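Local coordinates for protein formiminoglutamase (Trypanosoma cruzi, PDB 4MXR) that probably hydrolyses N-formimino-L-glutamate to L-glutamate and formamide, as a manganese-dependent ureohydrolase of the arginase family, at residues Asn122-Pro127 and Asp278-Asn283; Ala97-Glu102 and Asn128-Leu133; Ser243-Val248 and Arg293-Met298; Phe37-Gly42 and Ile89-Leu94. The protein carries 1 engineered substitution. All blocks are in the same frame, centred on the assembly; numbering follows the deposited sequence.

Contact 1: Asn122-Pro127 and Asp278-Asn283; sequences NDQSAP and DMSELN. With MN (manganese (II) ion), chain C.
Asn-122 meets Glu-281 at the binuclear manganese site of the arginase α/β fold, where loops leave the C-terminal ends of the parallel strands. The side chain of Asn-122 binds a manganese ion, whose shell is completed by Asp-146, Asp-150, Asp-236 and two waters. Its backbone N gives a hydrogen bond to OE2 of Glu-281 (2.8 Å), meeting that oxygen on its anti side and close to the carboxylate plane. Glutamate suits this place, its chain being long enough to fold back (chi2 -66°) and still bring an oxygen to that N; one metal-bound water also donates weakly to OE2. Further out, Gln-124 ties the 3-10 turn to the strand end. Its long amide arm sends NE2 to OG of Ser-280 (2.9 Å, 149° at the hydrogen) and, more weakly, to the carbonyl O of Met-279. A small hydroxyl fits the tight spacing, the CA atoms of Asn-122 and Ser-280 being 4.9 Å apart. Where the 3-10 turn runs on into helix 125-135, Ser-125 is held by Asp-278, whose OD1 takes Ser-234 and OD2 also Asn-128. OG of Ser-125 meets OD2 of Asp-278 at 2.8 Å, on the syn side and 15° out of the carboxylate plane.

Contact 2: Ala97-Glu102 and Asn128-Leu133; sequences AHEKLE and NGRAML
The guanidinium of Arg-130 receives OE1 of Glu-102 at its edge, nearly in plane, and a water lies in the same plane beside NH2. NE donates to OE1 at 3.0 Å with an angle of 157° at the hydrogen, forming a salt bridge. The two flat groups are turned 57° against each other, and NE approaches OE1 from above the carboxylate plane rather than within it. The water accepts from Arg-130 NH2, donates to Glu-102 OE1 and gives a weak bond to Glu-99 OE2. Glu-99 itself stays 4.5 Å from NH2 (measured from OE2), well out of the guanidinium plane, so it probably adds only a diffuse electrostatic attraction. Glu-102 reaches the arginine with a fully extended chain, and its OE2 has a second cationic partner in Arg-134. These charges sit on the more open side of two helices, 94-110 and 125-135, that pack side by side in the α/β fold of the arginase family; the axes of the segments 97-102 and 128-133 come within 9.0 Å and cross at -37°. Small Ala-131 permits that approach, its CB lying 3.5 Å from the backbone O of Glu-102. Deeper down, Leu-101 turns CD2 toward OD1 of Asn-128 (3.4 Å), so this buried oxygen faces an apolar neighbour and has no hydrogen-bonding partner in the model. The amide is held from its other end, where ND2 bonds to Asp-278 of strand 274-280. His-98, whose CB lies near the guanidinium edge, directs NE2 away to Asp-123.

Contact 3: Ser243-Val248 and Arg293-Met298; sequences SDMPGV and RVAVYM
Asp-244 touches Val-294 with its backbone O, 3.8 Å from the methyl CG2, while its carboxylate OD2 accepts a hydrogen bond from the N of Ala-258 at the head of helix 258-270. The acid thus serves the neighbouring helix, while the side chains meeting across this contact are apolar. Met-245 carries the packing. Its chain starts with CG anti to the backbone N (chi1 -167°) and then bends at chi2 and again at chi3, which carries the sulfur and methyl over to helix 290-308. There CE lies against CG1 of Val-294 (3.8 Å), and SD is also close to the same valine. The methyl further approaches the backbone N of Ala-295 (4.0 Å) and SD of Met-298 (4.5 Å). A flexible methionine suits the spot, laying its methyl against both the branched valine and the small alanine. Beyond it Gly-247 centres an inverse gamma turn, and its N bonds to Ser-291. Val-294 also packs on Ala-253 of the second subunit, at a trimer interface. Following strand 231-236 and the manganese ligands Asp-236 and Asp-238, the loop touches both helix 290-308 and the start of helix 258-270, two helices that pack on each other through Met-298.

Contact 4: Phe37-Gly42 and Ile89-Leu94; sequences FPYDEG and ITASTL
Phe-37 and Ile-89 bring their CA atoms to 5.7 Å where the chain leaves the neighbouring parallel strands 32-37 and 83-88, and an inverse gamma turn centred on Pro-38 swings Tyr-39 toward the loop 89-94. The hydroxyl of Tyr-39 works in both directions. OH donates to the carbonyl O of Ile-89 (2.9 Å), from 39° above the carbonyl plane, and accepts a weak bond from the N of Ala-91 at the same distance. Both partners lie at the ring's edge, so a tyrosine suits this place: its rigid length carries one hydroxyl to two backbone groups. Further back, CD2 of Tyr-39 sits 3.5 Å above the centre of the Phe-37 ring. This is the rim of the arginase-family α/β fold, where the strands pass into the loops preceding helices 41-45 and 94-110. Thr-93 N-caps the latter. Leu-94, whose CG points away from its backbone N (chi1 -176°), fills the angle between the segments: CD1 rests on CB of Tyr-39 (3.7 Å) and CD2 on the N of Gly-42 (3.8 Å). Glu-41, paired through OE2 with Arg-45, sends OE1 to a water (2.7 Å) that accepts from the N of Leu-94.

Contacts 1 and 3 are buried, whereas contacts 2 and 4 are partly open to solvent. Their chemistry differs accordingly: contact 1 is a polar network behind the metal, contact 3 is almost wholly apolar, contact 2 bears a salt bridge at its open side, and contact 4 joins leucine packing to a tyrosine hydroxyl bonded to backbone, with a bridging water. Contacts 1 and 2 share helix 125-135. Strand 274-280 of contact 1 leads on to helix 290-308 of contact 3, and Asn-283 N lies 2.7 Å from Gly-247 O. Asp-123 of contact 1 also touches contacts 2 and 4, packing OD1 on CA of Gly-42 (3.3 Å). Contacts 2 and 3 lie on opposite sides of the chain's centre.

Contact 1: Asn122-Pro127 and Asp278-Asn283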
loop_
_atom_site.group_PDB
_atom_site.type_symbol
_atom_site.label_atom_id
_atom_site.label_comp_id
_atom_site.label_asym_id
_atom_site.label_seq_id
_atom_site.Cartn_x
_atom_site.Cartn_y
_atom_site.Cartn_z
ATOM N N ASN A 122 10.506 2.731 21.518
ATOM C CA ASN A 122 11.551 1.718 21.382
ATOM C C ASN A 122 12.549 1.688 22.544
ATOM O O ASN A 122 13.335 0.749 22.665
ATOM C CB ASN A 122 12.295 1.905 20.059
ATOM C CG ASN A 122 12.647 0.583 19.387
ATOM O OD1 ASN A 122 12.701 0.500 18.163
ATOM N ND2 ASN A 122 12.879 -0.454 20.183
ATOM N N ASP A 123 12.520 2.709 23.398
ATOM C CA ASP A 123 13.377 2.708 24.580
ATOM C C ASP A 123 13.106 1.496 25.473
ATOM O O ASP A 123 13.948 1.126 26.293
ATOM C CB ASP A 123 13.243 4.012 25.377
ATOM C CG ASP A 123 11.799 4.445 25.561
ATOM O OD1 ASP A 123 11.180 4.884 24.567
ATOM O OD2 ASP A 123 11.288 4.364 26.699
ATOM N N GLN A 124 11.938 0.875 25.309
ATOM C CA GLN A 124 11.608 -0.321 26.082
ATOM C C GLN A 124 12.618 -1.449 25.850
ATOM O O GLN A 124 12.802 -2.317 26.704
ATOM C CB GLN A 124 10.178 -0.808 25.784
ATOM C CG GLN A 124 9.961 -1.400 24.389
ATOM C CD GLN A 124 8.528 -1.878 24.175
ATOM O OE1 GLN A 124 7.724 -1.900 25.109
ATOM N NE2 GLN A 124 8.201 -2.251 22.941
ATOM N N SER A 125 13.278 -1.429 24.696
ATOM C CA SER A 125 14.157 -2.526 24.309
ATOM C C SER A 125 15.434 -2.607 25.145
ATOM O O SER A 125 16.029 -3.677 25.265
ATOM C CB SER A 125 14.485 -2.440 22.818
ATOM O OG SER A 125 13.286 -2.443 22.062
ATOM N N ALA A 126 15.860 -1.486 25.720
ATOM C CA ALA A 126 17.034 -1.506 26.590
ATOM C C ALA A 126 16.787 -2.329 27.863
ATOM O O ALA A 126 17.530 -3.269 28.140
ATOM C CB ALA A 126 17.497 -0.094 26.920
ATOM N N PRO A 127 15.738 -1.990 28.637
ATOM C CA PRO A 127 15.420 -2.801 29.821
ATOM C C PRO A 127 15.153 -4.248 29.436
ATOM O O PRO A 127 15.583 -5.168 30.131
ATOM C CB PRO A 127 14.129 -2.168 30.352
ATOM C CG PRO A 127 14.096 -0.793 29.777
ATOM C CD PRO A 127 14.790 -0.876 28.457
ATOM N N ASP A 278 9.648 -8.054 21.771
ATOM C CA ASP A 278 8.914 -6.817 21.974
ATOM C C ASP A 278 8.539 -6.176 20.644
ATOM O O ASP A 278 9.011 -6.584 19.577
ATOM C CB ASP A 278 9.635 -5.843 22.925
ATOM C CG ASP A 278 10.831 -5.159 22.294
ATOM O OD1 ASP A 278 11.095 -5.340 21.087
ATOM O OD2 ASP A 278 11.519 -4.416 23.027
ATOM N N MET A 279 7.667 -5.182 20.727
ATOM C CA MET A 279 7.099 -4.547 19.552
ATOM C C MET A 279 6.906 -3.082 19.901
ATOM O O MET A 279 6.086 -2.753 20.761
ATOM C CB MET A 279 5.758 -5.206 19.220
ATOM C CG MET A 279 5.004 -4.589 18.045
ATOM S SD MET A 279 3.429 -5.425 17.764
ATOM C CE MET A 279 3.982 -7.084 17.369
ATOM N N SER A 280 7.679 -2.212 19.251
ATOM C CA SER A 280 7.717 -0.795 19.601
ATOM C C SER A 280 7.141 0.121 18.523
ATOM O O SER A 280 7.078 -0.245 17.350
ATOM C CB SER A 280 9.158 -0.359 19.880
ATOM O OG SER A 280 9.789 -1.210 20.812
ATOM N N GLU A 281 6.730 1.316 18.951
ATOM C CA GLU A 281 6.430 2.445 18.066
ATOM C C GLU A 281 5.018 2.492 17.477
ATOM O O GLU A 281 4.711 3.378 16.678
ATOM C CB GLU A 281 7.484 2.575 16.954
ATOM C CG GLU A 281 8.907 2.822 17.466
ATOM C CD GLU A 281 9.064 4.166 18.153
ATOM O OE1 GLU A 281 8.543 5.171 17.623
ATOM O OE2 GLU A 281 9.717 4.219 19.219
ATOM N N LEU A 282 4.159 1.557 17.870
ATOM C CA LEU A 282 2.757 1.613 17.459
ATOM C C LEU A 282 2.150 2.913 17.986
ATOM O O LEU A 282 2.155 3.162 19.195
ATOM C CB LEU A 282 1.984 0.402 17.988
ATOM C CG LEU A 282 0.552 0.234 17.468
ATOM C CD1 LEU A 282 0.559 0.006 15.971
ATOM C CD2 LEU A 282 -0.159 -0.914 18.177
ATOM N N ASN A 283 1.643 3.744 17.076
ATOM C CA ASN A 283 1.153 5.078 17.424
ATOM C C ASN A 283 -0.276 5.311 16.938
ATOM O O ASN A 283 -0.490 5.752 15.805
ATOM C CB ASN A 283 2.094 6.149 16.853
ATOM C CG ASN A 283 1.784 7.543 17.372
ATOM O OD1 ASN A 283 0.626 7.908 17.554
ATOM N ND2 ASN A 283 2.829 8.331 17.610
HETATM MN MN MN C . 13.431 1.888 16.695
HETATM O O HOH W 1 12.707 3.926 17.854
HETATM O O HOH W 2 13.764 3.787 15.431
#

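Contact 2: Ala97-Glu102 and Asn128-Leu133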
loop_
_atom_site.group_PDB
_atom_site.type_symbol
_atom_site.label_atom_id
_atom_site.label_comp_id
_atom_site.label_asym_id
_atom_site.label_seq_id
_atom_site.Cartn_x
_atom_site.Cartn_y
_atom_site.Cartn_z
ATOM N N ALA A 97 9.919 3.295 35.019
ATOM C CA ALA A 97 9.174 2.354 34.195
ATOM C C ALA A 97 10.126 1.345 33.561
ATOM O O ALA A 97 9.807 0.161 33.461
ATOM C CB ALA A 97 8.382 3.091 33.129
ATOM N N HIS A 98 11.297 1.818 33.143
ATOM C CA HIS A 98 12.311 0.939 32.573
ATOM C C HIS A 98 12.749 -0.110 33.590
ATOM O O HIS A 98 12.839 -1.295 33.279
ATOM C CB HIS A 98 13.526 1.739 32.095
ATOM C CG HIS A 98 13.259 2.576 30.886
ATOM N ND1 HIS A 98 14.004 3.699 30.574
ATOM C CD2 HIS A 98 12.328 2.469 29.908
ATOM C CE1 HIS A 98 13.547 4.235 29.461
ATOM N NE2 HIS A 98 12.523 3.508 29.035
ATOM N N GLU A 99 13.026 0.339 34.808
ATOM C CA GLU A 99 13.453 -0.561 35.874
ATOM C C GLU A 99 12.418 -1.648 36.143
ATOM O O GLU A 99 12.751 -2.827 36.237
ATOM C CB GLU A 99 13.733 0.229 37.158
ATOM C CG GLU A 99 14.831 1.259 37.001
ATOM C CD GLU A 99 16.085 0.664 36.395
ATOM O OE1 GLU A 99 16.612 -0.319 36.966
ATOM O OE2 GLU A 99 16.538 1.171 35.344
ATOM N N LYS A 100 11.160 -1.238 36.259
ATOM C CA LYS A 100 10.080 -2.162 36.575
ATOM C C LYS A 100 9.780 -3.107 35.418
ATOM O O LYS A 100 9.394 -4.255 35.635
ATOM C CB LYS A 100 8.828 -1.385 36.985
ATOM C CG LYS A 100 9.063 -0.470 38.178
ATOM C CD LYS A 100 7.873 0.427 38.463
ATOM C CE LYS A 100 6.765 -0.321 39.174
ATOM N NZ LYS A 100 5.973 0.600 40.038
ATOM N N LEU A 101 9.962 -2.624 34.190
ATOM C CA LEU A 101 9.762 -3.454 33.005
ATOM C C LEU A 101 10.817 -4.552 32.948
ATOM O O LEU A 101 10.496 -5.730 32.785
ATOM C CB LEU A 101 9.823 -2.606 31.732
ATOM C CG LEU A 101 9.742 -3.373 30.406
ATOM C CD1 LEU A 101 8.383 -4.059 30.256
ATOM C CD2 LEU A 101 10.027 -2.455 29.217
ATOM N N GLU A 102 12.078 -4.157 33.088
ATOM C CA GLU A 102 13.180 -5.106 33.102
ATOM C C GLU A 102 12.973 -6.171 34.172
ATOM O O GLU A 102 13.204 -7.358 33.936
ATOM C CB GLU A 102 14.504 -4.381 33.349
ATOM C CG GLU A 102 15.699 -5.313 33.456
ATOM C CD GLU A 102 16.989 -4.580 33.782
ATOM O OE1 GLU A 102 17.080 -3.370 33.483
ATOM O OE2 GLU A 102 17.911 -5.220 34.338
ATOM N N ASN A 128 14.438 -4.443 28.333
ATOM C CA ASN A 128 14.131 -5.786 27.859
ATOM C C ASN A 128 15.411 -6.561 27.589
ATOM O O ASN A 128 15.541 -7.728 27.962
ATOM C CB ASN A 128 13.269 -5.722 26.597
ATOM C CG ASN A 128 11.831 -5.342 26.892
ATOM O OD1 ASN A 128 11.385 -5.395 28.040
ATOM N ND2 ASN A 128 11.093 -4.963 25.854
ATOM N N GLY A 129 16.361 -5.898 26.939
ATOM C CA GLY A 129 17.650 -6.496 26.660
ATOM C C GLY A 129 18.411 -6.816 27.929
ATOM O O GLY A 129 19.094 -7.837 28.010
ATOM N N ARG A 130 18.297 -5.946 28.928
ATOM C CA ARG A 130 18.985 -6.166 30.198
ATOM C C ARG A 130 18.400 -7.352 30.961
ATOM O O ARG A 130 19.122 -8.067 31.655
ATOM C CB ARG A 130 18.988 -4.893 31.053
ATOM C CG ARG A 130 19.938 -3.818 30.521
ATOM C CD ARG A 130 20.132 -2.679 31.511
ATOM N NE ARG A 130 18.925 -1.875 31.687
ATOM C CZ ARG A 130 18.619 -0.817 30.945
ATOM N NH1 ARG A 130 19.428 -0.435 29.965
ATOM N NH2 ARG A 130 17.502 -0.143 31.178
ATOM N N ALA A 131 17.096 -7.567 30.825
ATOM C CA ALA A 131 16.463 -8.752 31.398
ATOM C C ALA A 131 17.050 -10.017 30.771
ATOM O O ALA A 131 17.395 -10.967 31.474
ATOM C CB ALA A 131 14.951 -8.702 31.201
ATOM N N MET A 132 17.163 -10.019 29.446
ATOM C CA MET A 132 17.767 -11.137 28.724
ATOM C C MET A 132 19.202 -11.420 29.175
ATOM O O MET A 132 19.542 -12.557 29.488
ATOM C CB MET A 132 17.742 -10.879 27.211
ATOM C CG MET A 132 16.363 -10.996 26.584
ATOM S SD MET A 132 15.770 -12.699 26.521
ATOM C CE MET A 132 16.965 -13.417 25.398
ATOM N N LEU A 133 20.038 -10.386 29.196
ATOM C CA LEU A 133 21.448 -10.538 29.557
ATOM C C LEU A 133 21.629 -11.115 30.958
ATOM O O LEU A 133 22.646 -11.740 31.256
ATOM C CB LEU A 133 22.179 -9.197 29.457
ATOM C CG LEU A 133 22.349 -8.612 28.055
ATOM C CD1 LEU A 133 22.925 -7.204 28.126
ATOM C CD2 LEU A 133 23.227 -9.511 27.198
HETATM O O HOH W 3 16.185 -0.697 33.572
#

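Contact 3: Ser243-Val248 and Arg293-Met298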
loop_
_atom_site.group_PDB
_atom_site.type_symbol
_atom_site.label_atom_id
_atom_site.label_comp_id
_atom_site.label_asym_id
_atom_site.label_seq_id
_atom_site.Cartn_x
_atom_site.Cartn_y
_atom_site.Cartn_z
ATOM N N SER A 243 2.395 2.157 3.904
ATOM C CA SER A 243 1.198 1.776 3.156
ATOM C C SER A 243 0.410 0.715 3.917
ATOM O O SER A 243 -0.820 0.714 3.887
ATOM C CB SER A 243 1.550 1.284 1.748
ATOM O OG SER A 243 2.471 0.206 1.799
ATOM N N ASP A 244 1.128 -0.183 4.597
ATOM C CA ASP A 244 0.524 -1.201 5.461
ATOM C C ASP A 244 0.471 -0.740 6.915
ATOM O O ASP A 244 -0.465 -1.060 7.638
ATOM C CB ASP A 244 1.317 -2.515 5.408
ATOM C CG ASP A 244 1.146 -3.256 4.097
ATOM O OD1 ASP A 244 0.098 -3.081 3.441
ATOM O OD2 ASP A 244 2.058 -4.029 3.729
ATOM N N MET A 245 1.485 0.008 7.335
ATOM C CA MET A 245 1.654 0.356 8.742
ATOM C C MET A 245 1.868 1.857 8.910
ATOM O O MET A 245 2.984 2.305 9.176
ATOM C CB MET A 245 2.846 -0.415 9.323
ATOM C CG MET A 245 2.952 -0.397 10.848
ATOM S SD MET A 245 1.501 -1.145 11.610
ATOM C CE MET A 245 2.227 -2.217 12.844
ATOM N N PRO A 246 0.799 2.646 8.744
ATOM C CA PRO A 246 0.980 4.101 8.811
ATOM C C PRO A 246 1.061 4.639 10.240
ATOM O O PRO A 246 1.593 5.730 10.443
ATOM C CB PRO A 246 -0.268 4.646 8.103
ATOM C CG PRO A 246 -1.295 3.569 8.247
ATOM C CD PRO A 246 -0.538 2.265 8.252
ATOM N N GLY A 247 0.554 3.879 11.206
ATOM C CA GLY A 247 0.399 4.368 12.565
ATOM C C GLY A 247 1.652 4.253 13.407
ATOM O O GLY A 247 1.678 3.511 14.387
ATOM N N VAL A 248 2.691 4.986 13.018
ATOM C CA VAL A 248 3.938 5.054 13.774
ATOM C C VAL A 248 4.451 6.489 13.747
ATOM O O VAL A 248 4.065 7.270 12.877
ATOM C CB VAL A 248 5.025 4.148 13.164
ATOM C CG1 VAL A 248 4.644 2.686 13.301
ATOM C CG2 VAL A 248 5.263 4.517 11.706
ATOM N N ARG A 293 -4.344 -3.342 14.147
ATOM C CA ARG A 293 -4.753 -4.646 13.629
ATOM C C ARG A 293 -3.548 -5.407 13.083
ATOM O O ARG A 293 -3.378 -6.598 13.343
ATOM C CB ARG A 293 -5.849 -4.493 12.568
ATOM C CG ARG A 293 -7.201 -4.095 13.159
ATOM C CD ARG A 293 -8.195 -3.636 12.095
ATOM N NE ARG A 293 -8.665 -4.730 11.251
ATOM C CZ ARG A 293 -9.734 -5.475 11.517
ATOM N NH1 ARG A 293 -10.452 -5.245 12.608
ATOM N NH2 ARG A 293 -10.090 -6.448 10.689
ATOM N N VAL A 294 -2.699 -4.715 12.335
ATOM C CA VAL A 294 -1.473 -5.340 11.843
ATOM C C VAL A 294 -0.602 -5.817 13.000
ATOM O O VAL A 294 -0.070 -6.934 12.980
ATOM C CB VAL A 294 -0.675 -4.380 10.951
ATOM C CG1 VAL A 294 0.728 -4.930 10.695
ATOM C CG2 VAL A 294 -1.426 -4.154 9.642
ATOM N N ALA A 295 -0.464 -4.966 14.012
ATOM C CA ALA A 295 0.330 -5.298 15.192
ATOM C C ALA A 295 -0.200 -6.554 15.880
ATOM O O ALA A 295 0.570 -7.420 16.287
ATOM C CB ALA A 295 0.352 -4.132 16.165
ATOM N N VAL A 296 -1.518 -6.652 16.012
ATOM C CA VAL A 296 -2.118 -7.841 16.614
ATOM C C VAL A 296 -1.883 -9.089 15.749
ATOM O O VAL A 296 -1.541 -10.154 16.263
ATOM C CB VAL A 296 -3.629 -7.639 16.923
ATOM C CG1 VAL A 296 -4.282 -8.954 17.317
ATOM C CG2 VAL A 296 -3.804 -6.614 18.037
ATOM N N TYR A 297 -2.043 -8.951 14.436
ATOM C CA TYR A 297 -1.822 -10.077 13.527
ATOM C C TYR A 297 -0.365 -10.536 13.553
ATOM O O TYR A 297 -0.076 -11.712 13.335
ATOM C CB TYR A 297 -2.232 -9.724 12.096
ATOM C CG TYR A 297 -3.717 -9.836 11.814
ATOM C CD1 TYR A 297 -4.411 -11.014 12.074
ATOM C CD2 TYR A 297 -4.419 -8.767 11.267
ATOM C CE1 TYR A 297 -5.768 -11.116 11.809
ATOM C CE2 TYR A 297 -5.770 -8.861 11.000
ATOM C CZ TYR A 297 -6.439 -10.032 11.269
ATOM O OH TYR A 297 -7.786 -10.112 10.989
ATOM N N MET A 298 0.554 -9.611 13.811
ATOM C CA MET A 298 1.966 -9.973 13.926
ATOM C C MET A 298 2.166 -10.866 15.140
ATOM O O MET A 298 2.792 -11.922 15.049
ATOM C CB MET A 298 2.862 -8.731 14.010
ATOM C CG MET A 298 3.059 -8.020 12.678
ATOM S SD MET A 298 3.857 -6.404 12.829
ATOM C CE MET A 298 5.421 -6.883 13.552
#

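Contact 4: Phe37-Gly42 and Ile89-Leu94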
loop_
_atom_site.group_PDB
_atom_site.type_symbol
_atom_site.label_atom_id
_atom_site.label_comp_id
_atom_site.label_asym_id
_atom_site.label_seq_id
_atom_site.Cartn_x
_atom_site.Cartn_y
_atom_site.Cartn_z
ATOM N N PHE A 37 3.784 -1.506 27.867
ATOM C CA PHE A 37 4.653 -0.388 28.213
ATOM C C PHE A 37 4.104 0.892 27.590
ATOM O O PHE A 37 4.585 1.346 26.548
ATOM C CB PHE A 37 6.082 -0.652 27.729
ATOM C CG PHE A 37 7.094 0.323 28.259
ATOM C CD1 PHE A 37 7.527 0.246 29.576
ATOM C CD2 PHE A 37 7.628 1.304 27.439
ATOM C CE1 PHE A 37 8.464 1.141 30.066
ATOM C CE2 PHE A 37 8.564 2.200 27.924
ATOM C CZ PHE A 37 8.983 2.115 29.235
ATOM N N PRO A 38 3.080 1.476 28.232
ATOM C CA PRO A 38 2.368 2.648 27.707
ATOM C C PRO A 38 3.125 3.959 27.934
ATOM O O PRO A 38 2.643 4.827 28.660
ATOM C CB PRO A 38 1.065 2.642 28.508
ATOM C CG PRO A 38 1.451 2.028 29.827
ATOM C CD PRO A 38 2.506 0.996 29.504
ATOM N N TYR A 39 4.293 4.095 27.317
ATOM C CA TYR A 39 5.092 5.310 27.442
ATOM C C TYR A 39 5.640 5.732 26.088
ATOM O O TYR A 39 6.016 4.887 25.276
ATOM C CB TYR A 39 6.236 5.096 28.434
ATOM C CG TYR A 39 5.751 4.689 29.803
ATOM C CD1 TYR A 39 5.429 5.646 30.758
ATOM C CD2 TYR A 39 5.591 3.350 30.135
ATOM C CE1 TYR A 39 4.972 5.276 32.008
ATOM C CE2 TYR A 39 5.134 2.974 31.381
ATOM C CZ TYR A 39 4.826 3.938 32.312
ATOM O OH TYR A 39 4.368 3.564 33.556
ATOM N N ASP A 40 5.668 7.040 25.843
ATOM C CA ASP A 40 6.211 7.566 24.596
ATOM C C ASP A 40 7.149 8.754 24.808
ATOM O O ASP A 40 7.602 9.372 23.848
ATOM C CB ASP A 40 5.094 7.917 23.599
ATOM C CG ASP A 40 4.083 8.900 24.163
ATOM O OD1 ASP A 40 4.376 9.558 25.185
ATOM O OD2 ASP A 40 2.988 9.013 23.579
ATOM N N GLU A 41 7.447 9.069 26.066
ATOM C CA GLU A 41 8.404 10.130 26.362
ATOM C C GLU A 41 9.744 9.858 25.679
ATOM O O GLU A 41 10.461 10.788 25.292
ATOM C CB GLU A 41 8.598 10.289 27.871
ATOM C CG GLU A 41 9.684 11.280 28.237
ATOM C CD GLU A 41 9.726 11.584 29.721
ATOM O OE1 GLU A 41 8.879 11.045 30.466
ATOM O OE2 GLU A 41 10.606 12.364 30.137
ATOM N N GLY A 42 10.076 8.579 25.530
ATOM C CA GLY A 42 11.274 8.188 24.814
ATOM C C GLY A 42 11.232 8.669 23.378
ATOM O O GLY A 42 12.241 9.127 22.837
ATOM N N ILE A 89 3.036 -1.863 32.794
ATOM C CA ILE A 89 3.997 -1.349 33.754
ATOM C C ILE A 89 3.576 0.063 34.142
ATOM O O ILE A 89 3.255 0.881 33.278
ATOM C CB ILE A 89 5.410 -1.302 33.152
ATOM C CG1 ILE A 89 5.923 -2.721 32.888
ATOM C CG2 ILE A 89 6.356 -0.535 34.066
ATOM C CD1 ILE A 89 6.094 -3.557 34.141
ATOM N N THR A 90 3.574 0.346 35.441
ATOM C CA THR A 90 3.147 1.646 35.945
ATOM C C THR A 90 4.249 2.315 36.760
ATOM O O THR A 90 4.780 1.719 37.696
ATOM C CB THR A 90 1.895 1.510 36.825
ATOM O OG1 THR A 90 0.808 1.010 36.036
ATOM C CG2 THR A 90 1.510 2.855 37.424
ATOM N N ALA A 91 4.586 3.553 36.403
ATOM C CA ALA A 91 5.610 4.310 37.121
ATOM C C ALA A 91 5.396 5.812 36.958
ATOM O O ALA A 91 4.664 6.249 36.074
ATOM C CB ALA A 91 6.999 3.920 36.640
ATOM N N SER A 92 6.042 6.599 37.813
ATOM C CA SER A 92 5.875 8.051 37.786
ATOM C C SER A 92 6.913 8.730 36.895
ATOM O O SER A 92 6.775 9.905 36.553
ATOM C CB SER A 92 5.925 8.630 39.203
ATOM O OG SER A 92 7.199 8.434 39.791
ATOM N N THR A 93 7.954 7.990 36.529
ATOM C CA THR A 93 8.936 8.475 35.566
ATOM C C THR A 93 9.220 7.400 34.522
ATOM O O THR A 93 8.943 6.222 34.740
ATOM C CB THR A 93 10.264 8.887 36.239
ATOM O OG1 THR A 93 10.948 7.722 36.720
ATOM C CG2 THR A 93 10.012 9.846 37.396
ATOM N N LEU A 94 9.767 7.816 33.386
ATOM C CA LEU A 94 10.108 6.894 32.313
ATOM C C LEU A 94 11.198 5.926 32.762
ATOM O O LEU A 94 11.130 4.725 32.496
ATOM C CB LEU A 94 10.581 7.670 31.085
ATOM C CG LEU A 94 10.886 6.813 29.855
ATOM C CD1 LEU A 94 9.595 6.276 29.246
ATOM C CD2 LEU A 94 11.680 7.610 28.828
HETATM O O HOH W 4 9.820 10.792 32.991
#